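PDB 4MAD: beta-galactosidase from Bacillus circulans, which probably hydrolyses terminal, non-reducing beta-D-galactose residues from beta-D-galactosides, as a glycoside hydrolase of family 35. Local coordinates for residues N70-E75 / G83-V88; G77-E82 / D142-V147. One frame throughout, in Å; residues are numbered along the deposited sequence.

Interaction 1 of 2, residues N70-E75 / G83-V88; sequences NLHEPE and GIADIV
Two side chains of the short helix 69-72, L71 and H72, meet the 3-10 segment that precedes helix 87-97. The apolar part centres on A85. L71, with CG anti to its backbone N (chi1 -153°), extends toward the 3-10 turn and sets CD2 4.0 Å from A85 CB; the same methyl lies 4.4 Å from I84 CG2. The methyl CG2 of I87 lies 4.4 Å from H72 CE1, obliquely to the imidazole ring.

The polar part belongs to H72. Its ring carbon CE1 points edge-on at the backbone carbonyl, 3.1 Å from A85 O, with the oxygen near the ring plane, a geometry consistent with a weak C-H...O interaction, the C-H between two ring nitrogens probably being polarised. This carbonyl also receives a weak bond from I87 N, closing an inverse gamma turn centred on D86. Both ring nitrogens have partners elsewhere, ND1 with V80 O and NE2 with Y40 OH, and these bonds on either side of CE1 fix the rotation of the imidazole.

The contact is buried within the beta/alpha barrel domain: helix 69-72 follows barrel strand 62-66, helix 87-97 leads to strand 100-104, and Y144 of helix 135-152 also packs on H72.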
loop_
_atom_site.group_PDB
_atom_site.type_symbol
_atom_site.label_atom_id
_atom_site.label_comp_id
_atom_site.label_asym_id
_atom_site.label_seq_id
_atom_site.Cartn_x
_atom_site.Cartn_y
_atom_site.Cartn_z
ATOM N N ASN A 70 -9.992 2.418 1.361
ATOM C CA ASN A 70 -10.070 2.164 -0.070
ATOM C C ASN A 70 -10.360 0.685 -0.367
ATOM O O ASN A 70 -11.002 0.370 -1.316
ATOM C CB ASN A 70 -8.858 2.708 -0.865
ATOM C CG ASN A 70 -7.499 2.193 -0.360
ATOM O OD1 ASN A 70 -7.433 1.431 0.500
ATOM N ND2 ASN A 70 -6.431 2.670 -0.968
ATOM N N LEU A 71 -9.866 -0.213 0.467
ATOM C CA LEU A 71 -10.181 -1.599 0.281
ATOM C C LEU A 71 -11.653 -1.885 0.549
ATOM O O LEU A 71 -12.272 -2.552 -0.179
ATOM C CB LEU A 71 -9.286 -2.474 1.110
ATOM C CG LEU A 71 -8.993 -3.896 0.652
ATOM C CD1 LEU A 71 -8.365 -3.874 -0.676
ATOM C CD2 LEU A 71 -8.083 -4.569 1.630
ATOM N N HIS A 72 -12.157 -1.361 1.625
ATOM C CA HIS A 72 -13.541 -1.497 2.040
ATOM C C HIS A 72 -14.654 -0.763 1.285
ATOM O O HIS A 72 -15.765 -1.187 1.371
ATOM C CB HIS A 72 -13.662 -1.266 3.514
ATOM C CG HIS A 72 -12.770 -2.171 4.290
ATOM N ND1 HIS A 72 -12.896 -3.532 4.227
ATOM C CD2 HIS A 72 -11.684 -1.935 5.054
ATOM C CE1 HIS A 72 -11.957 -4.089 4.954
ATOM N NE2 HIS A 72 -11.207 -3.146 5.469
ATOM N N GLU A 73 -14.328 0.370 0.694
ATOM C CA GLU A 73 -15.267 1.166 -0.084
ATOM C C GLU A 73 -14.633 1.598 -1.394
ATOM O O GLU A 73 -14.417 2.727 -1.591
ATOM C CB GLU A 73 -15.760 2.404 0.684
ATOM C CG GLU A 73 -17.106 2.869 0.221
ATOM C CD GLU A 73 -17.691 4.048 0.961
ATOM O OE1 GLU A 73 -18.751 4.469 0.526
ATOM O OE2 GLU A 73 -17.107 4.503 1.932
ATOM N N PRO A 74 -14.353 0.632 -2.238
ATOM C CA PRO A 74 -13.665 0.862 -3.509
ATOM C C PRO A 74 -14.435 1.774 -4.439
ATOM O O PRO A 74 -13.872 2.483 -5.194
ATOM C CB PRO A 74 -13.506 -0.524 -4.089
ATOM C CG PRO A 74 -14.501 -1.339 -3.411
ATOM C CD PRO A 74 -14.677 -0.778 -2.047
ATOM N N GLU A 75 -15.741 1.700 -4.346
ATOM C CA GLU A 75 -16.595 2.659 -4.968
ATOM C C GLU A 75 -17.590 3.143 -3.934
ATOM O O GLU A 75 -18.024 2.397 -3.120
ATOM C CB GLU A 75 -17.344 2.072 -6.165
ATOM C CG GLU A 75 -16.556 1.291 -7.125
ATOM C CD GLU A 75 -15.654 2.151 -7.936
ATOM O OE1 GLU A 75 -15.928 3.314 -8.021
ATOM O OE2 GLU A 75 -14.687 1.640 -8.431
ATOM N N GLY A 83 -12.753 -11.967 1.505
ATOM C CA GLY A 83 -11.421 -12.335 1.148
ATOM C C GLY A 83 -10.339 -11.640 1.931
ATOM O O GLY A 83 -10.375 -11.640 3.102
ATOM N N ILE A 84 -9.390 -11.052 1.235
ATOM C CA ILE A 84 -8.285 -10.400 1.871
ATOM C C ILE A 84 -8.767 -9.201 2.676
ATOM O O ILE A 84 -8.078 -8.699 3.499
ATOM C CB ILE A 84 -7.161 -9.990 0.899
ATOM C CG1 ILE A 84 -5.846 -9.849 1.644
ATOM C CG2 ILE A 84 -7.447 -8.746 0.291
ATOM C CD1 ILE A 84 -4.719 -9.646 0.772
ATOM N N ALA A 85 -9.969 -8.759 2.390
ATOM C CA ALA A 85 -10.575 -7.652 3.090
ATOM C C ALA A 85 -11.437 -8.043 4.316
ATOM O O ALA A 85 -12.074 -7.210 4.853
ATOM C CB ALA A 85 -11.381 -6.847 2.170
ATOM N N ASP A 86 -11.450 -9.312 4.710
ATOM C CA ASP A 86 -12.311 -9.731 5.777
ATOM C C ASP A 86 -11.601 -9.417 7.073
ATOM O O ASP A 86 -10.977 -10.249 7.641
ATOM C CB ASP A 86 -12.566 -11.217 5.690
ATOM C CG ASP A 86 -13.772 -11.665 6.512
ATOM O OD1 ASP A 86 -14.122 -11.043 7.473
ATOM O OD2 ASP A 86 -14.337 -12.655 6.185
ATOM N N ILE A 87 -11.699 -8.190 7.519
ATOM C CA ILE A 87 -11.076 -7.765 8.737
ATOM C C ILE A 87 -11.652 -8.485 9.929
ATOM O O ILE A 87 -10.953 -8.834 10.831
ATOM C CB ILE A 87 -11.107 -6.259 8.862
ATOM C CG1 ILE A 87 -10.228 -5.801 9.984
ATOM C CG2 ILE A 87 -12.476 -5.757 9.009
ATOM C CD1 ILE A 87 -10.251 -4.368 10.126
ATOM N N VAL A 88 -12.921 -8.803 9.871
ATOM C CA VAL A 88 -13.460 -9.560 10.960
ATOM C C VAL A 88 -12.752 -10.934 11.157
ATOM O O VAL A 88 -12.387 -11.289 12.236
ATOM C CB VAL A 88 -14.949 -9.686 10.807
ATOM C CG1 VAL A 88 -15.533 -10.595 11.815
ATOM C CG2 VAL A 88 -15.576 -8.350 10.934
#

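Interaction 2 of 2, residues G77-E82 / D142-V147; sequences GQFVFE and DAYFDV
V147 of helix 135-152 is the main helix-side partner in this apolar contact, facing two phenylalanines of the loop 77-82, of which F79 buries about as much surface as V147 itself. Its CG2 methyl makes a CH-pi contact with F79, 3.8 Å from the ring centroid and only 14° off the normal, so it sits over one face, with CZ its nearest ring atom. The other methyl, CG1, is anti to the backbone N (chi1 172°) and touches both rings, 3.8 Å from F79 CD1 and 3.9 Å from F81 CE2. F79 reaches V147 tip to tip, whereas F81 crosses it obliquely. Both phenylalanines have CG anti to the carbonyl carbon, and as alternate residues of an extended chain they point toward the same helix.

The loop and helix belong to the (beta/alpha)8 barrel of family 35: the loop lies in the connection between strands 62-66 and 100-104, and helix 135-152 in the next one, leading to strand 163-167. An alanine at F79 would remove the ring that V147 CG2 covers and would probably loosen the hold of the loop on the helix.

A second aromatic approach comes from Y144, one helical turn before V147. F79 CE1 meets the edge of its ring, 4.5 Å from CD1, while the tyrosine ring itself stacks with W69.

No hydrogen bond crosses between the two segments. Within the loop, F81 N donates to E82 OE2 over 2.8 Å, reaching the oxygen from above the carboxylate plane, 62° out of it.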
loop_
_atom_site.group_PDB
_atom_site.type_symbol
_atom_site.label_atom_id
_atom_site.label_comp_id
_atom_site.label_asym_id
_atom_site.label_seq_id
_atom_site.Cartn_x
_atom_site.Cartn_y
_atom_site.Cartn_z
ATOM N N GLY A 77 -20.406 3.662 -1.728
ATOM C CA GLY A 77 -21.572 2.915 -1.390
ATOM C C GLY A 77 -21.460 1.441 -1.634
ATOM O O GLY A 77 -22.389 0.722 -1.378
ATOM N N GLN A 78 -20.332 1.000 -2.149
ATOM C CA GLN A 78 -20.093 -0.412 -2.347
ATOM C C GLN A 78 -19.112 -0.905 -1.337
ATOM O O GLN A 78 -17.990 -0.600 -1.431
ATOM C CB GLN A 78 -19.462 -0.644 -3.696
ATOM C CG GLN A 78 -19.383 -2.059 -4.077
ATOM C CD GLN A 78 -18.238 -2.437 -5.019
ATOM O OE1 GLN A 78 -17.803 -1.666 -5.838
ATOM N NE2 GLN A 78 -17.799 -3.674 -4.912
ATOM N N PHE A 79 -19.567 -1.687 -0.384
ATOM C CA PHE A 79 -18.764 -2.066 0.743
ATOM C C PHE A 79 -18.242 -3.471 0.610
ATOM O O PHE A 79 -18.950 -4.325 0.251
ATOM C CB PHE A 79 -19.560 -1.879 2.014
ATOM C CG PHE A 79 -19.842 -0.470 2.315
ATOM C CD1 PHE A 79 -18.892 0.324 2.844
ATOM C CD2 PHE A 79 -21.035 0.079 2.011
ATOM C CE1 PHE A 79 -19.141 1.595 3.099
ATOM C CE2 PHE A 79 -21.262 1.354 2.267
ATOM C CZ PHE A 79 -20.319 2.106 2.804
ATOM N N VAL A 80 -16.975 -3.676 0.881
ATOM C CA VAL A 80 -16.329 -4.954 0.670
ATOM C C VAL A 80 -15.616 -5.460 1.927
ATOM O O VAL A 80 -14.736 -4.848 2.416
ATOM C CB VAL A 80 -15.291 -4.877 -0.479
ATOM C CG1 VAL A 80 -14.540 -6.129 -0.587
ATOM C CG2 VAL A 80 -15.968 -4.583 -1.792
ATOM N N PHE A 81 -16.069 -6.596 2.438
ATOM C CA PHE A 81 -15.445 -7.233 3.576
ATOM C C PHE A 81 -15.127 -8.738 3.388
ATOM O O PHE A 81 -15.114 -9.476 4.326
ATOM C CB PHE A 81 -16.177 -6.965 4.880
ATOM C CG PHE A 81 -16.209 -5.536 5.278
ATOM C CD1 PHE A 81 -15.280 -5.009 6.110
ATOM C CD2 PHE A 81 -17.185 -4.722 4.828
ATOM C CE1 PHE A 81 -15.355 -3.738 6.465
ATOM C CE2 PHE A 81 -17.241 -3.481 5.194
ATOM C CZ PHE A 81 -16.352 -2.985 6.004
ATOM N N GLU A 82 -14.798 -9.112 2.168
ATOM C CA GLU A 82 -14.603 -10.464 1.737
ATOM C C GLU A 82 -13.158 -10.723 1.401
ATOM O O GLU A 82 -12.434 -9.826 1.056
ATOM C CB GLU A 82 -15.453 -10.704 0.508
ATOM C CG GLU A 82 -16.954 -10.458 0.713
ATOM C CD GLU A 82 -17.375 -8.986 0.762
ATOM O OE1 GLU A 82 -17.107 -8.334 -0.217
ATOM O OE2 GLU A 82 -17.992 -8.517 1.734
ATOM N N ASP A 142 -18.180 9.639 7.761
ATOM C CA ASP A 142 -19.235 9.229 8.636
ATOM C C ASP A 142 -19.949 8.023 8.083
ATOM O O ASP A 142 -20.313 7.113 8.784
ATOM C CB ASP A 142 -20.204 10.383 8.905
ATOM C CG ASP A 142 -19.792 11.252 10.090
ATOM O OD1 ASP A 142 -19.038 10.805 10.928
ATOM O OD2 ASP A 142 -20.219 12.392 10.174
ATOM N N ALA A 143 -20.191 8.053 6.803
ATOM C CA ALA A 143 -20.899 6.977 6.176
ATOM C C ALA A 143 -20.088 5.719 6.206
ATOM O O ALA A 143 -20.595 4.669 6.455
ATOM C CB ALA A 143 -21.260 7.313 4.830
ATOM N N TYR A 144 -18.816 5.856 5.928
ATOM C CA TYR A 144 -17.916 4.727 5.970
ATOM C C TYR A 144 -17.764 4.170 7.358
ATOM O O TYR A 144 -17.884 3.033 7.554
ATOM C CB TYR A 144 -16.567 5.124 5.406
ATOM C CG TYR A 144 -15.451 4.203 5.721
ATOM C CD1 TYR A 144 -15.540 2.877 5.454
ATOM C CD2 TYR A 144 -14.291 4.664 6.257
ATOM C CE1 TYR A 144 -14.513 2.019 5.766
ATOM C CE2 TYR A 144 -13.276 3.824 6.594
ATOM C CZ TYR A 144 -13.365 2.514 6.321
ATOM O OH TYR A 144 -12.337 1.708 6.628
ATOM N N PHE A 145 -17.565 5.041 8.303
ATOM C CA PHE A 145 -17.403 4.654 9.675
ATOM C C PHE A 145 -18.661 3.952 10.197
ATOM O O PHE A 145 -18.594 3.063 10.964
ATOM C CB PHE A 145 -17.031 5.836 10.554
ATOM C CG PHE A 145 -15.530 6.047 10.723
ATOM C CD1 PHE A 145 -14.631 5.449 9.913
ATOM C CD2 PHE A 145 -15.050 6.848 11.703
ATOM C CE1 PHE A 145 -13.284 5.672 10.106
ATOM C CE2 PHE A 145 -13.724 7.059 11.846
ATOM C CZ PHE A 145 -12.874 6.469 11.057
ATOM N N ASP A 146 -19.812 4.391 9.737
ATOM C CA ASP A 146 -21.007 3.722 10.202
ATOM C C ASP A 146 -20.954 2.268 9.831
ATOM O O ASP A 146 -21.325 1.456 10.596
ATOM C CB ASP A 146 -22.252 4.275 9.564
ATOM C CG ASP A 146 -22.680 5.574 10.146
ATOM O OD1 ASP A 146 -22.172 5.982 11.158
ATOM O OD2 ASP A 146 -23.508 6.225 9.529
ATOM N N VAL A 147 -20.559 1.944 8.622
ATOM C CA VAL A 147 -20.456 0.560 8.236
ATOM C C VAL A 147 -19.337 -0.168 8.923
ATOM O O VAL A 147 -19.477 -1.236 9.415
ATOM C CB VAL A 147 -20.306 0.448 6.721
ATOM C CG1 VAL A 147 -20.013 -0.907 6.291
ATOM C CG2 VAL A 147 -21.560 0.852 6.067
#

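Interactions 1 and 2 have centres about 9 Å apart on the same side of the chain's centre, within the (beta/alpha)8 barrel. Their segments alternate along the chain: 70-75, 77-82 and 83-88 follow closely, whereas 142-147 comes some 54 residues later. The loop 77-82 therefore joins the two parts of interaction 1 and carries its own contact out to helix 135-152. Direct contacts tie the sites together: H72 O lies 2.8 Å from V80 N, a probable hydrogen bond, and the H72 ring stacks on F81. Together they link two successive connections between barrel strands, 62-66 to 100-104 and 100-104 to 163-167, away from the annotated sites.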